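Local coordinates for putative major capsid protein (Cafeteriavirus-dependent mavirus, PDB 6G43) that builds the shell of the virophage capsid as its major capsid protein, a double jelly-roll subunit of trimeric capsomers, at the interface of chains A and B. Residues are numbered along the deposited sequence; one frame, centred on the assembly and turned at random. Chains: chain A/B, Putative major capsid protein.

The interface of chains A and B. Residues chain A 23-25; chain B 283, 285-287.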
ATOM      1  N   TRP A  23      24.745   4.197 -17.581  1.00 29.70           N
ATOM      2  CA  TRP A  23      24.294   3.983 -18.963  1.00 29.14           C
ATOM      3  C   TRP A  23      24.275   2.488 -19.290  1.00 29.02           C
ATOM      4  O   TRP A  23      25.259   1.801 -19.020  1.00 29.11           O
ATOM      5  CB  TRP A  23      25.213   4.694 -19.970  1.00 28.73           C
ATOM      6  CG  TRP A  23      25.458   6.153 -19.695  1.00 28.11           C
ATOM      7  CD1 TRP A  23      26.563   6.695 -19.107  1.00 27.89           C
ATOM      8  CD2 TRP A  23      24.587   7.249 -20.002  1.00 27.60           C
ATOM      9  NE1 TRP A  23      26.433   8.060 -19.019  1.00 27.70           N
ATOM     10  CE2 TRP A  23      25.232   8.427 -19.563  1.00 27.56           C
ATOM     11  CE3 TRP A  23      23.324   7.351 -20.600  1.00 27.63           C
ATOM     12  CZ2 TRP A  23      24.657   9.696 -19.704  1.00 27.39           C
ATOM     13  CZ3 TRP A  23      22.751   8.618 -20.742  1.00 27.39           C
ATOM     14  CH2 TRP A  23      23.421   9.770 -20.294  1.00 27.32           C
ATOM     15  N   PRO A  24      23.156   1.973 -19.845  1.00 29.37           N
ATOM     16  CA  PRO A  24      23.185   0.584 -20.318  1.00 29.38           C
ATOM     17  C   PRO A  24      24.101   0.411 -21.535  1.00 29.71           C
ATOM     18  O   PRO A  24      23.947   1.117 -22.533  1.00 29.38           O
ATOM     19  CB  PRO A  24      21.722   0.288 -20.678  1.00 29.23           C
ATOM     20  CG  PRO A  24      20.915   1.327 -19.987  1.00 29.15           C
ATOM     21  CD  PRO A  24      21.790   2.534 -19.859  1.00 29.29           C
ATOM     22  N   THR A  25      25.057  -0.510 -21.419  1.00 30.07           N
ATOM     23  CA  THR A  25      26.043  -0.798 -22.462  1.00 30.45           C
ATOM     24  C   THR A  25      26.232  -2.310 -22.572  1.00 30.91           C
ATOM     25  O   THR A  25      25.693  -3.076 -21.770  1.00 30.64           O
ATOM     26  CB  THR A  25      27.409  -0.151 -22.144  1.00 30.33           C
ATOM     27  OG1 THR A  25      27.954  -0.726 -20.948  1.00 30.14           O
ATOM     28  CG2 THR A  25      27.277   1.362 -21.967  1.00 30.21           C
TER
ATOM     29  N   PRO B 283      29.539   6.681 -22.775  1.00 36.24           N
ATOM     30  CA  PRO B 283      30.035   5.553 -23.579  1.00 35.83           C
ATOM     31  C   PRO B 283      29.642   5.617 -25.059  1.00 35.03           C
ATOM     32  O   PRO B 283      28.673   6.294 -25.418  1.00 34.40           O
ATOM     33  CB  PRO B 283      29.414   4.323 -22.898  1.00 35.70           C
ATOM     34  CG  PRO B 283      28.233   4.842 -22.161  1.00 35.88           C
ATOM     35  CD  PRO B 283      28.602   6.228 -21.728  1.00 35.94           C
ATOM     36  N   THR B 285      28.334   3.424 -27.199  1.00 32.16           N
ATOM     37  CA  THR B 285      27.028   2.871 -27.554  1.00 31.24           C
ATOM     38  C   THR B 285      26.155   2.729 -26.306  1.00 30.41           C
ATOM     39  O   THR B 285      26.500   1.987 -25.383  1.00 30.11           O
ATOM     40  CB  THR B 285      27.177   1.505 -28.247  1.00 31.36           C
ATOM     41  OG1 THR B 285      28.166   1.599 -29.279  1.00 31.53           O
ATOM     42  CG2 THR B 285      25.852   1.054 -28.859  1.00 31.45           C
ATOM     43  N   ILE B 286      25.035   3.454 -26.288  1.00 29.55           N
ATOM     44  CA  ILE B 286      24.055   3.391 -25.199  1.00 28.78           C
ATOM     45  C   ILE B 286      22.886   2.521 -25.651  1.00 28.03           C
ATOM     46  O   ILE B 286      22.422   2.642 -26.785  1.00 28.12           O
ATOM     47  CB  ILE B 286      23.534   4.796 -24.812  1.00 28.70           C
ATOM     48  CG1 ILE B 286      24.694   5.716 -24.411  1.00 28.48           C
ATOM     49  CG2 ILE B 286      22.531   4.707 -23.660  1.00 28.95           C
ATOM     50  CD1 ILE B 286      24.318   7.182 -24.354  1.00 28.49           C
ATOM     51  N   ILE B 287      22.412   1.664 -24.748  1.00 27.54           N
ATOM     52  CA  ILE B 287      21.303   0.742 -25.018  1.00 27.20           C
ATOM     53  C   ILE B 287      20.043   1.222 -24.285  1.00 27.19           C
ATOM     54  O   ILE B 287      20.123   1.715 -23.157  1.00 27.08           O
ATOM     55  CB  ILE B 287      21.666  -0.702 -24.597  1.00 26.87           C
ATOM     56  CG1 ILE B 287      22.935  -1.164 -25.336  1.00 26.89           C
ATOM     57  CG2 ILE B 287      20.511  -1.658 -24.884  1.00 26.85           C
ATOM     58  CD1 ILE B 287      23.506  -2.488 -24.871  1.00 26.88           C
TER
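A:Trp23 lays one face of its indole over B:Pro283 and B:Ile286, and this is where the contact packs tightly. CD of the B:Pro283 ring sits against that face at the CD1 rim of the pyrrole part, 3.4 Å from A:Trp23 CD1, with the two side chains crossing at about a right angle. Further along the same face, the B:Ile286 CD1 methyl lies beneath the CE3 rim of the benzo part, 3.9 Å from A:Trp23 CE3. The indole reaches both because its CG stands anti to the carbonyl carbon (chi1 -52°) and the ring is then turned broadside. A:Thr25 belongs to the packed side too: with OG1 placed between backbone N and carbonyl carbon (chi1 64°), CG2 swings towards chain B and rests 3.6 Å from B:Pro283 CG. That same CG also meets A:Trp23 CB, which puts the proline between the two chain A side chains.

Next to it, a backbone hydrogen bond ties the two segments together. N of B:Ile287 donates to the carbonyl O of A:Pro24 at 2.8 Å, fairly straight at the hydrogen (158°) but tilted from the carbonyl plane. The A:Pro24 ring packs against the B:Ile287 backbone, its CB and CG each 3.3 Å from the carbonyl O, while B:Ile287 CD1 lies against the A:Thr25 backbone, 3.6 Å from C. Segment 23-25 of chain A, a loop between 3-10 helix 19-21 and strand 29-34, is thus fastened to the middle of strand 285-289 of its neighbour. Such a link probably helps hold the capsomer together, the deposited assembly being a trimer.

The loose end is B:Thr285. It buries little surface here, and its side chain points away from chain A; what it offers is mainly its carbonyl O, 3.6 Å from A:Thr25 CG2.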